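Local coordinates for heme-binding protein A / AI-2 binding protein A (Helicobacter pylori SS1, PDB 6OFQ), which probably captures short peptides in the periplasm and delivers them to an ABC transporter for uptake, as a substrate-binding protein of the type II class, at residues S42-A47 / K206-T211; K215-N220 / K224-K229. All coordinates share one frame; numbering follows the deposited sequence.

Contact 1: S42-A47 / K206-T211; sequences SSMDPA and KKPVGT
The backbones of loops 42-47 and 206-211 come nearest at Met44 and Lys206, whose CA atoms are 5.3 Å apart, and from there the two chains diverge. This is loop-against-loop packing in a periplasmic binding protein of the type II fold: the first segment leads from strand 32-37 into helix 52-61, and the second runs from helix 189-197 to strand 214-220. Met44 and Pro208 carry most of it. The methionine places CB over the proline ring, 3.7 Å from Pro208 CG and almost as near to CD, and the two side chains cross obliquely. With CG of Met44 turned anti to its carbonyl carbon (chi1 -68°), the same chain passes along the Lys206 carbonyl, Met44 CG lying 3.9 Å from Lys206 O. The bend at chi2 takes the sulfur and methyl away from this loop toward the hairpin strands, while Lys206, exposed, starts its side chain away from Met44. Such a contact illustrates how two irregular segments can join through an apolar pair packed beside a backbone hydrogen bond, here between Met44 and Ala205, the residue just before Lys206, while polar groups shape loop 42-47 internally. Ser43 OG accepts the Asp45 N-H in an ST turn, and an Asx turn follows at once. Asp45 is gripped further by a salt bridge from Arg125 and a hydrogen bond with Tyr134, both at OD2, so the turn is tied to helix 116-127. The Met44 carbonyl is satisfied by the hydroxyl of Tyr62, whose side chain also touches Pro208. In the Asx turn, the Ala47 N-H reaches Asp45 OD1 at 3.1 Å from above the carboxylate plane, 38° out of it.

Contact 2: K215-N220 / K224-K229; sequences KFFLWN and KIILLK
A beta hairpin, strand 215-220 returning as strand 224-229, forms one border of a five-stranded mixed sheet, and its two segments run antiparallel with axes 4.7 Å apart. At the end remote from the turn, Lys215 and Leu228 make a hydrogen-bonded pair: Lys215 N gives to Leu228 O at 2.7 Å, and the return bond uses Leu228 N and Lys215 O. Near the turn, Asn220 and Lys224 are joined in the same reciprocal way. Between them lies a classic beta bulge, in which Phe217 and Leu218 both face Ile226. The carbonyl of Ile226 takes a good bond from Phe217 N at 2.9 Å and a weak one from Leu218 N at 3.4 Å, and Ile226 N gives back to Leu218 O. At the bulge Phe217 points toward the partner strand; its CG, anti to the backbone N (chi1 -179°), puts the ring beside Ile226, with Phe217 CD2 3.9 Å from Ile226 CG2. Leu228 CD1 closes on the same phenylalanine from two residues further along the strand, on the same face as Ile226, 3.7 Å from Phe217 CB. Leu218, past the bulge, brings CD1 obliquely to Ile226 CD1 at 4.1 Å and CD2 to the Lys224 carbonyl. Within the sheet, strand 224-229 has a second neighbour, strand 242-247, to which Ile225 and Leu227 are hydrogen-bonded, while strand 214-220 is outermost within the chain. On the face bearing Phe216, Trp219, Ile225 and Leu227, Trp219 and Ile225 lie side by side and point the same way. Trp219 CD1 touches Ile225 CG1 at 3.4 Å, a close fit of the pyrrole part of the indole to the isoleucine branch, and the indole N-H beyond it is held by Asp40.

How the contacts relate
Contact 2 is backbone-built, a hairpin at the border of a sheet, partly buried; contact 1 is a smaller, buried meeting of loops that relies on side-chain packing. Their centres lie 11 Å apart, and the loops rest on the hairpin face that carries Phe216 and Trp219. Pro208 CD packs 3.4 Å from Phe216 CD2, while Met44 spans both strands, with CG 3.7 Å from Trp219 CE3 and CE at the same distance from Ile225 CD1. Met44 and Pro208 of contact 1 thus also pack on the residues of contact 2, joining loop to loop and loops to sheet. Along the chain, loop 206-211 leads, after two residues, into strand 214-220.

Contact 1: S42-A47 / K206-T211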
ATOM      1  N   SER A  42      11.984  -0.910  -3.087  1.00  5.75           N
ATOM      2  CA  SER A  42      12.947  -0.087  -2.387  1.00  6.18           C
ATOM      3  C   SER A  42      13.628  -0.822  -1.229  1.00  6.71           C
ATOM      4  O   SER A  42      14.622  -0.308  -0.694  1.00  8.06           O
ATOM      5  CB  SER A  42      12.265   1.201  -1.881  1.00  7.21           C
ATOM      6  OG  SER A  42      11.941   2.068  -2.967  1.00  8.68           O
ATOM      7  N   SER A  43      13.160  -2.008  -0.868  1.00  5.78           N
ATOM      8  CA  SER A  43      13.763  -2.752   0.244  1.00  5.57           C
ATOM      9  C   SER A  43      13.266  -4.196   0.099  1.00  5.77           C
ATOM     10  O   SER A  43      12.187  -4.442  -0.521  1.00  6.14           O
ATOM     11  CB  SER A  43      13.366  -2.165   1.601  1.00  5.86           C
ATOM     12  OG  SER A  43      14.102  -2.811   2.668  1.00  5.88           O
ATOM     13  N   MET A  44      13.946  -5.105   0.793  1.00  5.47           N
ATOM     14  CA  MET A  44      13.467  -6.442   1.059  1.00  5.19           C
ATOM     15  C   MET A  44      13.018  -6.645   2.531  1.00  5.02           C
ATOM     16  O   MET A  44      12.658  -7.757   2.874  1.00  5.01           O
ATOM     17  CB  MET A  44      14.521  -7.489   0.675  1.00  6.02           C
ATOM     18  CG  MET A  44      14.703  -7.504  -0.834  1.00  6.73           C
ATOM     19  SD  MET A  44      13.297  -8.200  -1.724  1.00  7.75           S
ATOM     20  CE  MET A  44      13.611  -7.495  -3.339  1.00  8.01           C
ATOM     21  N   ASP A  45      13.030  -5.594   3.314  1.00  4.83           N
ATOM     22  CA  ASP A  45      12.424  -5.609   4.669  1.00  4.77           C
ATOM     23  C   ASP A  45      11.146  -4.762   4.590  1.00  4.26           C
ATOM     24  O   ASP A  45      11.216  -3.539   4.525  1.00  4.42           O
ATOM     25  CB  ASP A  45      13.393  -5.049   5.726  1.00  4.86           C
ATOM     26  CG  ASP A  45      12.826  -5.031   7.120  1.00  5.58           C
ATOM     27  OD1 ASP A  45      11.611  -5.264   7.334  1.00  4.66           O
ATOM     28  OD2 ASP A  45      13.607  -4.876   8.092  1.00  5.68           O
ATOM     29  N   PRO A  46       9.982  -5.410   4.598  1.00  4.10           N
ATOM     30  CA  PRO A  46       8.732  -4.675   4.368  1.00  4.44           C
ATOM     31  C   PRO A  46       8.362  -3.700   5.451  1.00  4.33           C
ATOM     32  O   PRO A  46       7.540  -2.809   5.203  1.00  5.10           O
ATOM     33  CB  PRO A  46       7.682  -5.759   4.232  1.00  4.48           C
ATOM     34  CG  PRO A  46       8.251  -6.816   5.060  1.00  4.64           C
ATOM     35  CD  PRO A  46       9.720  -6.831   4.850  1.00  4.52           C
ATOM     36  N   ALA A  47       8.946  -3.835   6.657  1.00  3.91           N
ATOM     37  CA  ALA A  47       8.739  -2.862   7.694  1.00  4.08           C
ATOM     38  C   ALA A  47       9.395  -1.530   7.439  1.00  3.91           C
ATOM     39  O   ALA A  47       8.979  -0.556   8.035  1.00  4.14           O
ATOM     40  CB  ALA A  47       9.097  -3.355   9.086  1.00  4.09           C
ATOM     41  N   LYS A 206      18.268  -6.595   2.333  1.00  7.39           N
ATOM     42  CA  LYS A 206      18.767  -6.815   0.964  1.00  7.93           C
ATOM     43  C   LYS A 206      18.740  -8.259   0.500  1.00  7.47           C
ATOM     44  O   LYS A 206      18.455  -8.536  -0.689  1.00  8.57           O
ATOM     45  CB  LYS A 206      20.222  -6.342   0.833  1.00  9.81           C
ATOM     46  CG  LYS A 206      20.322  -4.837   1.018  1.00 13.05           C
ATOM     47  CD  LYS A 206      21.751  -4.315   0.864  1.00 19.10           C
ATOM     48  CE  LYS A 206      21.734  -2.791   0.776  1.00 29.23           C
ATOM     49  NZ  LYS A 206      22.077  -2.130   2.071  1.00 32.67           N
ATOM     50  N   LYS A 207      18.951  -9.156   1.457  1.00  7.14           N
ATOM     51  CA  LYS A 207      19.063 -10.581   1.160  1.00  7.78           C
ATOM     52  C   LYS A 207      18.128 -11.278   2.154  1.00  7.75           C
ATOM     53  O   LYS A 207      18.537 -11.655   3.252  1.00  7.35           O
ATOM     54  CB  LYS A 207      20.536 -11.023   1.281  1.00  9.76           C
ATOM     55  CG  LYS A 207      21.402 -10.467   0.157  1.00 13.93           C
ATOM     56  CD  LYS A 207      22.865 -10.803   0.407  1.00 19.53           C
ATOM     57  CE  LYS A 207      23.677 -10.103  -0.676  1.00 30.68           C
ATOM     58  NZ  LYS A 207      25.163 -10.103  -0.473  1.00 37.59           N
ATOM     59  N   PRO A 208      16.825 -11.351   1.847  1.00  5.91           N
ATOM     60  CA  PRO A 208      15.849 -11.638   2.868  1.00  6.60           C
ATOM     61  C   PRO A 208      15.678 -13.106   3.141  1.00  6.39           C
ATOM     62  O   PRO A 208      15.893 -13.936   2.284  1.00  6.89           O
ATOM     63  CB  PRO A 208      14.582 -11.019   2.265  1.00  6.33           C
ATOM     64  CG  PRO A 208      14.736 -11.222   0.764  1.00  6.41           C
ATOM     65  CD  PRO A 208      16.207 -10.915   0.571  1.00  6.07           C
ATOM     66  N   VAL A 209      15.195 -13.433   4.352  1.00  5.85           N
ATOM     67  CA  VAL A 209      14.818 -14.747   4.778  1.00  6.03           C
ATOM     68  C   VAL A 209      13.413 -14.776   5.378  1.00  5.78           C
ATOM     69  O   VAL A 209      13.193 -14.074   6.345  1.00  6.94           O
ATOM     70  CB  VAL A 209      15.874 -15.286   5.778  1.00  6.12           C
ATOM     71  CG1 VAL A 209      15.460 -16.642   6.322  1.00  6.73           C
ATOM     72  CG2 VAL A 209      17.239 -15.418   5.090  1.00  7.36           C
ATOM     73  N   GLY A 210      12.524 -15.538   4.774  1.00  5.25           N
ATOM     74  CA  GLY A 210      11.116 -15.598   5.231  1.00  4.76           C
ATOM     75  C   GLY A 210      10.652 -17.025   5.313  1.00  5.35           C
ATOM     76  O   GLY A 210      11.433 -17.977   5.176  1.00  6.21           O
ATOM     77  N   THR A 211       9.356 -17.208   5.468  1.00  5.33           N
ATOM     78  CA  THR A 211       8.709 -18.510   5.467  1.00  5.10           C
ATOM     79  C   THR A 211       7.746 -18.764   4.320  1.00  5.03           C
ATOM     80  O   THR A 211       7.146 -19.823   4.260  1.00  5.54           O
ATOM     81  CB  THR A 211       7.930 -18.724   6.772  1.00  5.28           C
ATOM     82  OG1 THR A 211       6.938 -17.710   6.925  1.00  5.70           O
ATOM     83  CG2 THR A 211       8.802 -18.710   8.006  1.00  5.60           C
TER

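Contact 2: K215-N220 / K224-K229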
ATOM      1  N   LYS A 215      11.026 -18.030  -2.301  1.00  6.92           N
ATOM      2  CA  LYS A 215      12.219 -17.522  -1.660  1.00  7.95           C
ATOM      3  C   LYS A 215      12.994 -16.643  -2.616  1.00  6.98           C
ATOM      4  O   LYS A 215      12.825 -16.753  -3.842  1.00  6.42           O
ATOM      5  CB  LYS A 215      13.090 -18.644  -1.114  1.00 10.76           C
ATOM      6  CG  LYS A 215      13.583 -19.570  -2.201  1.00 12.30           C
ATOM      7  CD  LYS A 215      14.180 -20.814  -1.554  1.00 18.37           C
ATOM      8  CE  LYS A 215      14.506 -21.808  -2.659  1.00 20.81           C
ATOM      9  NZ  LYS A 215      15.165 -22.909  -1.917  1.00 26.96           N
ATOM     10  N   PHE A 216      13.790 -15.744  -2.065  1.00  7.30           N
ATOM     11  CA  PHE A 216      14.613 -14.823  -2.854  1.00  7.28           C
ATOM     12  C   PHE A 216      15.783 -15.536  -3.548  1.00  7.19           C
ATOM     13  O   PHE A 216      16.413 -16.372  -2.896  1.00  8.64           O
ATOM     14  CB  PHE A 216      15.168 -13.787  -1.890  1.00  7.33           C
ATOM     15  CG  PHE A 216      16.069 -12.760  -2.464  1.00  7.17           C
ATOM     16  CD1 PHE A 216      17.421 -12.999  -2.637  1.00  7.63           C
ATOM     17  CD2 PHE A 216      15.601 -11.495  -2.746  1.00  7.58           C
ATOM     18  CE1 PHE A 216      18.282 -12.016  -3.137  1.00  7.90           C
ATOM     19  CE2 PHE A 216      16.458 -10.489  -3.170  1.00  8.57           C
ATOM     20  CZ  PHE A 216      17.775 -10.759  -3.360  1.00  7.93           C
ATOM     21  N   PHE A 217      15.997 -15.155  -4.805  1.00  6.61           N
ATOM     22  CA  PHE A 217      17.231 -15.568  -5.520  1.00  8.12           C
ATOM     23  C   PHE A 217      18.118 -14.413  -5.872  1.00  9.03           C
ATOM     24  O   PHE A 217      19.342 -14.494  -5.663  1.00 11.15           O
ATOM     25  CB  PHE A 217      16.918 -16.465  -6.702  1.00  9.27           C
ATOM     26  CG  PHE A 217      18.127 -16.943  -7.442  1.00  9.97           C
ATOM     27  CD1 PHE A 217      18.932 -17.905  -6.863  1.00 11.91           C
ATOM     28  CD2 PHE A 217      18.441 -16.399  -8.657  1.00 11.08           C
ATOM     29  CE1 PHE A 217      20.076 -18.325  -7.514  1.00 13.56           C
ATOM     30  CE2 PHE A 217      19.593 -16.812  -9.303  1.00 12.08           C
ATOM     31  CZ  PHE A 217      20.357 -17.806  -8.747  1.00 14.58           C
ATOM     32  N   LEU A 218      17.609 -13.356  -6.470  1.00  8.64           N
ATOM     33  CA  LEU A 218      18.414 -12.247  -6.916  1.00 10.29           C
ATOM     34  C   LEU A 218      17.620 -10.960  -6.952  1.00  8.65           C
ATOM     35  O   LEU A 218      16.405 -11.009  -7.217  1.00  6.65           O
ATOM     36  CB  LEU A 218      18.853 -12.630  -8.347  1.00 14.31           C
ATOM     37  CG  LEU A 218      19.528 -11.700  -9.306  1.00 17.89           C
ATOM     38  CD1 LEU A 218      20.028 -12.630 -10.391  1.00 17.05           C
ATOM     39  CD2 LEU A 218      18.483 -10.810  -9.949  1.00 16.25           C
ATOM     40  N   TRP A 219      18.301  -9.851  -6.730  1.00  8.22           N
ATOM     41  CA  TRP A 219      17.736  -8.527  -6.926  1.00  7.63           C
ATOM     42  C   TRP A 219      18.740  -7.665  -7.682  1.00  8.71           C
ATOM     43  O   TRP A 219      19.778  -7.289  -7.127  1.00  9.97           O
ATOM     44  CB  TRP A 219      17.385  -7.911  -5.582  1.00  7.29           C
ATOM     45  CG  TRP A 219      16.815  -6.493  -5.593  1.00  7.57           C
ATOM     46  CD1 TRP A 219      16.229  -5.832  -6.681  1.00  7.03           C
ATOM     47  CD2 TRP A 219      16.673  -5.637  -4.483  1.00  7.49           C
ATOM     48  NE1 TRP A 219      15.792  -4.606  -6.280  1.00  7.44           N
ATOM     49  CE2 TRP A 219      16.021  -4.476  -4.922  1.00  7.35           C
ATOM     50  CE3 TRP A 219      17.006  -5.766  -3.115  1.00  7.09           C
ATOM     51  CZ2 TRP A 219      15.668  -3.453  -4.036  1.00  7.78           C
ATOM     52  CZ3 TRP A 219      16.679  -4.724  -2.262  1.00  7.43           C
ATOM     53  CH2 TRP A 219      16.087  -3.574  -2.720  1.00  7.68           C
ATOM     54  N   ASN A 220      18.478  -7.360  -8.945  1.00  8.24           N
ATOM     55  CA  ASN A 220      19.270  -6.380  -9.678  1.00  8.26           C
ATOM     56  C   ASN A 220      18.435  -5.124  -9.715  1.00  8.90           C
ATOM     57  O   ASN A 220      17.343  -5.067 -10.315  1.00  7.96           O
ATOM     58  CB  ASN A 220      19.570  -6.830 -11.103  1.00  9.90           C
ATOM     59  CG  ASN A 220      20.486  -8.051 -11.200  1.00 10.56           C
ATOM     60  OD1 ASN A 220      21.172  -8.380 -10.250  1.00 12.41           O
ATOM     61  ND2 ASN A 220      20.478  -8.721 -12.339  1.00 12.86           N
ATOM     62  N   LYS A 224      15.454  -6.436 -12.350  1.00  6.42           N
ATOM     63  CA  LYS A 224      14.632  -7.609 -12.066  1.00  7.08           C
ATOM     64  C   LYS A 224      14.936  -8.186 -10.695  1.00  6.46           C
ATOM     65  O   LYS A 224      16.045  -8.037 -10.153  1.00  6.74           O
ATOM     66  CB  LYS A 224      14.817  -8.731 -13.104  1.00  8.79           C
ATOM     67  CG  LYS A 224      16.204  -9.359 -13.128  1.00 10.32           C
ATOM     68  CD  LYS A 224      16.437 -10.357 -14.245  1.00 12.42           C
ATOM     69  CE  LYS A 224      17.807 -10.996 -14.172  1.00 14.42           C
ATOM     70  NZ  LYS A 224      17.878 -11.865 -15.382  1.00 16.25           N
ATOM     71  N   ILE A 225      13.904  -8.840 -10.125  1.00  5.57           N
ATOM     72  CA  ILE A 225      14.015  -9.717  -8.962  1.00  5.23           C
ATOM     73  C   ILE A 225      13.597 -11.109  -9.405  1.00  5.24           C
ATOM     74  O   ILE A 225      12.578 -11.285 -10.134  1.00  5.82           O
ATOM     75  CB  ILE A 225      13.054  -9.198  -7.879  1.00  5.59           C
ATOM     76  CG1 ILE A 225      13.591  -7.855  -7.372  1.00  5.45           C
ATOM     77  CG2 ILE A 225      12.890 -10.235  -6.774  1.00  6.34           C
ATOM     78  CD1 ILE A 225      12.483  -6.998  -6.777  1.00  6.05           C
ATOM     79  N   ILE A 226      14.333 -12.123  -8.933  1.00  5.26           N
ATOM     80  CA  ILE A 226      13.988 -13.505  -9.194  1.00  6.01           C
ATOM     81  C   ILE A 226      13.594 -14.175  -7.895  1.00  5.68           C
ATOM     82  O   ILE A 226      14.342 -14.089  -6.903  1.00  6.46           O
ATOM     83  CB  ILE A 226      15.147 -14.303  -9.869  1.00  7.03           C
ATOM     84  CG1 ILE A 226      15.447 -13.713 -11.248  1.00  8.33           C
ATOM     85  CG2 ILE A 226      14.810 -15.781  -9.960  1.00  7.40           C
ATOM     86  CD1 ILE A 226      16.642 -14.327 -11.944  1.00 10.66           C
ATOM     87  N   LEU A 227      12.403 -14.763  -7.898  1.00  5.75           N
ATOM     88  CA  LEU A 227      11.844 -15.557  -6.804  1.00  5.89           C
ATOM     89  C   LEU A 227      11.783 -17.004  -7.256  1.00  7.48           C
ATOM     90  O   LEU A 227      11.341 -17.277  -8.383  1.00  7.70           O
ATOM     91  CB  LEU A 227      10.417 -15.107  -6.437  1.00  6.38           C
ATOM     92  CG  LEU A 227      10.340 -13.622  -6.118  1.00  6.85           C
ATOM     93  CD1 LEU A 227       8.864 -13.215  -5.926  1.00  8.23           C
ATOM     94  CD2 LEU A 227      11.186 -13.196  -4.928  1.00  8.12           C
ATOM     95  N   LEU A 228      12.116 -17.934  -6.369  1.00  7.37           N
ATOM     96  CA  LEU A 228      11.969 -19.349  -6.646  1.00  7.76           C
ATOM     97  C   LEU A 228      10.956 -19.999  -5.723  1.00  6.92           C
ATOM     98  O   LEU A 228      10.870 -19.594  -4.537  1.00  6.33           O
ATOM     99  CB  LEU A 228      13.361 -19.983  -6.498  1.00  8.25           C
ATOM    100  CG  LEU A 228      14.467 -19.486  -7.423  1.00 10.08           C
ATOM    101  CD1 LEU A 228      15.840 -20.014  -7.070  1.00 11.22           C
ATOM    102  CD2 LEU A 228      14.040 -19.848  -8.853  1.00 10.65           C
ATOM    103  N   LYS A 229      10.276 -21.042  -6.179  1.00  6.78           N
ATOM    104  CA  LYS A 229       9.397 -21.755  -5.303  1.00  6.98           C
ATOM    105  C   LYS A 229      10.069 -22.229  -4.048  1.00  7.47           C
ATOM    106  O   LYS A 229      11.136 -22.812  -4.085  1.00  8.18           O
ATOM    107  CB  LYS A 229       8.726 -22.896  -6.059  1.00  7.70           C
ATOM    108  CG  LYS A 229       7.833 -23.839  -5.266  1.00  8.29           C
ATOM    109  CD  LYS A 229       7.162 -24.804  -6.216  1.00  9.26           C
ATOM    110  CE  LYS A 229       6.399 -25.852  -5.472  1.00  9.37           C
ATOM    111  NZ  LYS A 229       5.504 -26.678  -6.327  1.00 10.30           N
TER